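Local structure of endoglucanase (Uncultured bacterium, 3X17) at residues S435-L447 / Y458-L470. The protein hydrolyses internal beta-1,4-glucosidic bonds of cellulose as a family 9 endoglucanase, pairing an N-terminal Ig-like domain with an (alpha/alpha)6-barrel domain. Sequence-based numbering, arbitrary orientation.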
loop_
_atom_site.group_PDB
_atom_site.type_symbol
_atom_site.label_atom_id
_atom_site.label_comp_id
_atom_site.label_asym_id
_atom_site.label_seq_id
_atom_site.Cartn_x
_atom_site.Cartn_y
_atom_site.Cartn_z
ATOM N N SER A 435 -9.004 2.568 -3.867
ATOM C CA SER A 435 -9.259 3.648 -2.938
ATOM C C SER A 435 -8.616 3.451 -1.556
ATOM O O SER A 435 -8.133 4.401 -0.962
ATOM C CB SER A 435 -10.758 3.934 -2.820
ATOM O OG SER A 435 -11.371 2.930 -2.044
ATOM N N ASN A 436 -8.614 2.226 -1.043
ATOM C CA ASN A 436 -7.908 1.959 0.200
ATOM C C ASN A 436 -6.428 2.327 0.139
ATOM O O ASN A 436 -5.875 2.935 1.056
ATOM C CB ASN A 436 -8.059 0.494 0.578
ATOM C CG ASN A 436 -9.455 0.173 1.081
ATOM O OD1 ASN A 436 -10.260 1.074 1.309
ATOM N ND2 ASN A 436 -9.746 -1.107 1.256
ATOM N N LYS A 437 -5.783 1.967 -0.955
ATOM C CA LYS A 437 -4.372 2.261 -1.114
ATOM C C LYS A 437 -4.148 3.782 -1.131
ATOM O O LYS A 437 -3.229 4.315 -0.485
ATOM C CB LYS A 437 -3.856 1.612 -2.403
ATOM C CG LYS A 437 -2.377 1.905 -2.716
ATOM C CD LYS A 437 -2.247 3.177 -3.498
ATOM C CE LYS A 437 -2.933 3.047 -4.876
ATOM N NZ LYS A 437 -2.178 3.868 -5.916
ATOM N N GLU A 438 -4.994 4.469 -1.881
ATOM C CA GLU A 438 -4.981 5.928 -1.984
ATOM C C GLU A 438 -5.158 6.623 -0.620
ATOM O O GLU A 438 -4.444 7.589 -0.315
ATOM C CB GLU A 438 -6.065 6.390 -2.990
ATOM C CG GLU A 438 -6.191 7.898 -3.125
ATOM C CD GLU A 438 -7.233 8.339 -4.160
ATOM O OE1 GLU A 438 -7.509 7.585 -5.128
ATOM O OE2 GLU A 438 -7.721 9.481 -4.035
ATOM N N ALA A 439 -6.046 6.083 0.220
ATOM C CA ALA A 439 -6.199 6.572 1.600
ATOM C C ALA A 439 -4.872 6.464 2.331
ATOM O O ALA A 439 -4.434 7.412 3.001
ATOM C CB ALA A 439 -7.248 5.777 2.340
ATOM N N LEU A 440 -4.284 5.278 2.291
ATOM C CA LEU A 440 -3.094 5.040 3.084
ATOM C C LEU A 440 -1.912 5.827 2.522
ATOM O O LEU A 440 -1.070 6.323 3.280
ATOM C CB LEU A 440 -2.791 3.550 3.166
ATOM C CG LEU A 440 -3.627 2.754 4.177
ATOM C CD1 LEU A 440 -3.521 1.261 3.826
ATOM C CD2 LEU A 440 -3.135 2.987 5.627
ATOM N N ALA A 441 -1.847 5.951 1.198
ATOM C CA ALA A 441 -0.798 6.732 0.539
ATOM C C ALA A 441 -0.924 8.213 0.921
ATOM O O ALA A 441 0.083 8.908 1.000
ATOM C CB ALA A 441 -0.886 6.580 -0.984
ATOM N N LYS A 442 -2.155 8.700 1.069
ATOM C CA LYS A 442 -2.382 10.047 1.595
ATOM C C LYS A 442 -2.014 10.168 3.073
ATOM O O LYS A 442 -1.535 11.213 3.512
ATOM C CB LYS A 442 -3.830 10.504 1.380
ATOM C CG LYS A 442 -4.166 10.842 -0.056
ATOM C CD LYS A 442 -5.695 11.115 -0.221
ATOM C CE LYS A 442 -5.971 11.786 -1.590
ATOM N NZ LYS A 442 -7.428 12.146 -1.774
ATOM N N GLY A 443 -2.223 9.089 3.825
ATOM C CA GLY A 443 -1.666 8.956 5.155
ATOM C C GLY A 443 -0.164 9.155 5.151
ATOM O O GLY A 443 0.396 9.864 6.000
ATOM N N MET A 444 0.484 8.530 4.177
ATOM C CA MET A 444 1.924 8.679 3.973
ATOM C C MET A 444 2.334 10.139 3.707
ATOM O O MET A 444 3.307 10.581 4.257
ATOM C CB MET A 444 2.423 7.760 2.843
ATOM C CG MET A 444 3.955 7.720 2.697
ATOM S SD MET A 444 4.455 6.957 1.130
ATOM C CE MET A 444 3.868 5.284 1.346
ATOM N N LEU A 445 1.591 10.891 2.902
ATOM C CA LEU A 445 1.946 12.305 2.711
ATOM C C LEU A 445 1.803 13.137 3.988
ATOM O O LEU A 445 2.646 14.007 4.256
ATOM C CB LEU A 445 1.193 12.972 1.552
ATOM C CG LEU A 445 1.208 12.270 0.189
ATOM C CD1 LEU A 445 0.297 13.014 -0.769
ATOM C CD2 LEU A 445 2.618 12.112 -0.372
ATOM N N LEU A 446 0.781 12.847 4.793
ATOM C CA LEU A 446 0.661 13.461 6.127
ATOM C C LEU A 446 1.883 13.152 6.987
ATOM O O LEU A 446 2.484 14.063 7.554
ATOM C CB LEU A 446 -0.599 12.985 6.856
ATOM C CG LEU A 446 -1.911 13.395 6.186
ATOM C CD1 LEU A 446 -3.060 12.513 6.679
ATOM C CD2 LEU A 446 -2.211 14.869 6.458
ATOM N N LEU A 447 2.325 11.898 6.981
ATOM C CA LEU A 447 3.486 11.541 7.743
ATOM C C LEU A 447 4.767 12.160 7.202
ATOM O O LEU A 447 5.693 12.392 7.967
ATOM C CB LEU A 447 3.630 10.023 7.879
ATOM C CG LEU A 447 2.555 9.324 8.718
ATOM C CD1 LEU A 447 2.713 7.803 8.657
ATOM C CD2 LEU A 447 2.529 9.827 10.161
ATOM N N TYR A 458 -1.631 15.812 12.113
ATOM C CA TYR A 458 -1.315 15.070 10.890
ATOM C C TYR A 458 -1.161 13.592 11.248
ATOM O O TYR A 458 -1.728 12.718 10.599
ATOM C CB TYR A 458 -0.059 15.603 10.219
ATOM C CG TYR A 458 -0.278 16.839 9.366
ATOM C CD1 TYR A 458 -1.542 17.392 9.200
ATOM C CD2 TYR A 458 0.791 17.466 8.749
ATOM C CE1 TYR A 458 -1.722 18.565 8.456
ATOM C CE2 TYR A 458 0.620 18.607 7.979
ATOM C CZ TYR A 458 -0.632 19.149 7.828
ATOM O OH TYR A 458 -0.790 20.239 6.997
ATOM N N GLU A 459 -0.503 13.337 12.370
ATOM C CA GLU A 459 -0.319 11.978 12.845
ATOM C C GLU A 459 -1.653 11.326 13.213
ATOM O O GLU A 459 -1.903 10.138 12.911
ATOM C CB GLU A 459 0.625 11.982 14.039
ATOM C CG GLU A 459 1.286 10.649 14.315
ATOM C CD GLU A 459 2.352 10.746 15.404
ATOM O OE1 GLU A 459 3.436 11.281 15.127
ATOM O OE2 GLU A 459 2.085 10.353 16.551
ATOM N N ARG A 460 -2.550 12.126 13.774
ATOM C CA ARG A 460 -3.897 11.638 14.018
ATOM C C ARG A 460 -4.593 11.293 12.693
ATOM O O ARG A 460 -5.233 10.246 12.587
ATOM C CB ARG A 460 -4.747 12.624 14.835
ATOM C CG ARG A 460 -6.183 12.093 15.100
ATOM C CD ARG A 460 -7.039 13.094 15.900
ATOM N NE ARG A 460 -7.533 14.189 15.058
ATOM C CZ ARG A 460 -7.150 15.466 15.166
ATOM N NH1 ARG A 460 -6.268 15.819 16.101
ATOM N NH2 ARG A 460 -7.643 16.390 14.336
ATOM N N ALA A 461 -4.487 12.186 11.711
ATOM C CA ALA A 461 -5.136 11.966 10.430
ATOM C C ALA A 461 -4.580 10.727 9.737
ATOM O O ALA A 461 -5.315 10.031 9.063
ATOM C CB ALA A 461 -5.023 13.202 9.522
ATOM N N ALA A 462 -3.275 10.482 9.861
ATOM C CA ALA A 462 -2.670 9.277 9.317
ATOM C C ALA A 462 -3.203 8.045 10.047
ATOM O O ALA A 462 -3.569 7.041 9.415
ATOM C CB ALA A 462 -1.139 9.345 9.431
ATOM N N LEU A 463 -3.247 8.098 11.373
ATOM C CA LEU A 463 -3.774 6.960 12.139
ATOM C C LEU A 463 -5.185 6.629 11.671
ATOM O O LEU A 463 -5.574 5.457 11.594
ATOM C CB LEU A 463 -3.815 7.259 13.641
ATOM C CG LEU A 463 -4.433 6.183 14.536
ATOM C CD1 LEU A 463 -3.666 4.833 14.346
ATOM C CD2 LEU A 463 -4.307 6.629 15.998
ATOM N N ALA A 464 -5.943 7.672 11.371
ATOM C CA ALA A 464 -7.333 7.514 10.958
ATOM C C ALA A 464 -7.454 6.676 9.668
ATOM O O ALA A 464 -8.544 6.162 9.348
ATOM C CB ALA A 464 -7.966 8.887 10.761
ATOM N N GLN A 465 -6.363 6.569 8.914
ATOM C CA GLN A 465 -6.390 5.743 7.685
ATOM C C GLN A 465 -6.242 4.252 8.000
ATOM O O GLN A 465 -6.910 3.407 7.386
ATOM C CB GLN A 465 -5.301 6.171 6.697
ATOM C CG GLN A 465 -5.384 7.622 6.346
ATOM C CD GLN A 465 -6.820 8.072 6.169
ATOM O OE1 GLN A 465 -7.607 7.413 5.455
ATOM N NE2 GLN A 465 -7.192 9.191 6.838
ATOM N N LEU A 466 -5.424 3.948 9.004
ATOM C CA LEU A 466 -5.449 2.621 9.600
ATOM C C LEU A 466 -6.799 2.277 10.233
ATOM O O LEU A 466 -7.328 1.202 9.977
ATOM C CB LEU A 466 -4.308 2.437 10.592
ATOM C CG LEU A 466 -2.882 2.499 10.043
ATOM C CD1 LEU A 466 -1.895 2.645 11.185
ATOM C CD2 LEU A 466 -2.561 1.190 9.311
ATOM N N ASP A 467 -7.358 3.158 11.061
ATOM C CA ASP A 467 -8.679 2.878 11.652
ATOM C C ASP A 467 -9.700 2.580 10.566
ATOM O O ASP A 467 -10.576 1.737 10.747
ATOM C CB ASP A 467 -9.211 4.031 12.537
ATOM C CG ASP A 467 -8.318 4.317 13.770
ATOM O OD1 ASP A 467 -7.636 3.390 14.305
ATOM O OD2 ASP A 467 -8.363 5.472 14.251
ATOM N N TYR A 468 -9.635 3.352 9.489
ATOM C CA TYR A 468 -10.623 3.266 8.427
ATOM C C TYR A 468 -10.565 1.926 7.677
ATOM O O TYR A 468 -11.597 1.266 7.507
ATOM C CB TYR A 468 -10.478 4.430 7.445
ATOM C CG TYR A 468 -11.268 4.225 6.169
ATOM C CD1 TYR A 468 -12.621 4.563 6.102
ATOM C CD2 TYR A 468 -10.641 3.809 4.996
ATOM C CE1 TYR A 468 -13.344 4.379 4.922
ATOM C CE2 TYR A 468 -11.346 3.681 3.809
ATOM C CZ TYR A 468 -12.701 3.940 3.782
ATOM O OH TYR A 468 -13.414 3.742 2.612
ATOM N N VAL A 469 -9.356 1.471 7.333
ATOM C CA VAL A 469 -9.240 0.204 6.615
ATOM C C VAL A 469 -9.441 -0.972 7.551
ATOM O O VAL A 469 -9.558 -2.117 7.089
ATOM C CB VAL A 469 -7.901 0.011 5.834
ATOM C CG1 VAL A 469 -7.709 1.072 4.736
ATOM C CG2 VAL A 469 -6.716 -0.063 6.781
ATOM N N LEU A 470 -9.490 -0.700 8.858
ATOM C CA LEU A 470 -9.629 -1.768 9.822
ATOM C C LEU A 470 -10.961 -1.734 10.545
ATOM O O LEU A 470 -11.113 -2.357 11.592
ATOM C CB LEU A 470 -8.456 -1.797 10.820
ATOM C CG LEU A 470 -7.130 -2.258 10.212
ATOM C CD1 LEU A 470 -5.981 -2.040 11.202
ATOM C CD2 LEU A 470 -7.183 -3.738 9.828
HETATM O O HOH W 1 -11.754 3.248 0.521
#
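Gly443 meets Ala462 where two antiparallel helices of the (alpha/alpha)6 barrel, 435-447 and 458-469, come closest, their CA atoms 4.3 Å apart. The pair forms a helical hairpin with axes 161° apart, and no direct hydrogen bond crosses it. Packing is tight around Gly443: Ala462 CB faces its carbonyl, and Leu447 lays CG and CD2 against that same methyl. Nearly a turn beyond Gly443, Leu446 forks over the second helix. Its CD1 presses on Ala461 CB at 3.5 Å, while CD2 sits over a face of the Tyr458 ring, 4.2 Å from the centroid, a CH-pi contact. Gln465 runs its CG past Gly443 CA and Ala439 O. A bend at chi2 (-40°) folds its amide back along its own helix, where NE2 donates to Ala461 O at 3.0 Å, with a further bond to Gly423 O; OE1, against Ala439 CB, is buried without a polar partner. Toward Ser435 the helices spread, Leu440 CD1 only grazing Val469 CG1 at 4.3 Å. Asn436, whose ND2 is held by Val508 O, stands with its amide nearly perpendicular to the Tyr468 ring. One water joins the helices here, donating to Ser435 OG and Asn436 OD1 and lying 2.7 Å from Tyr468 OH, in the ring plane.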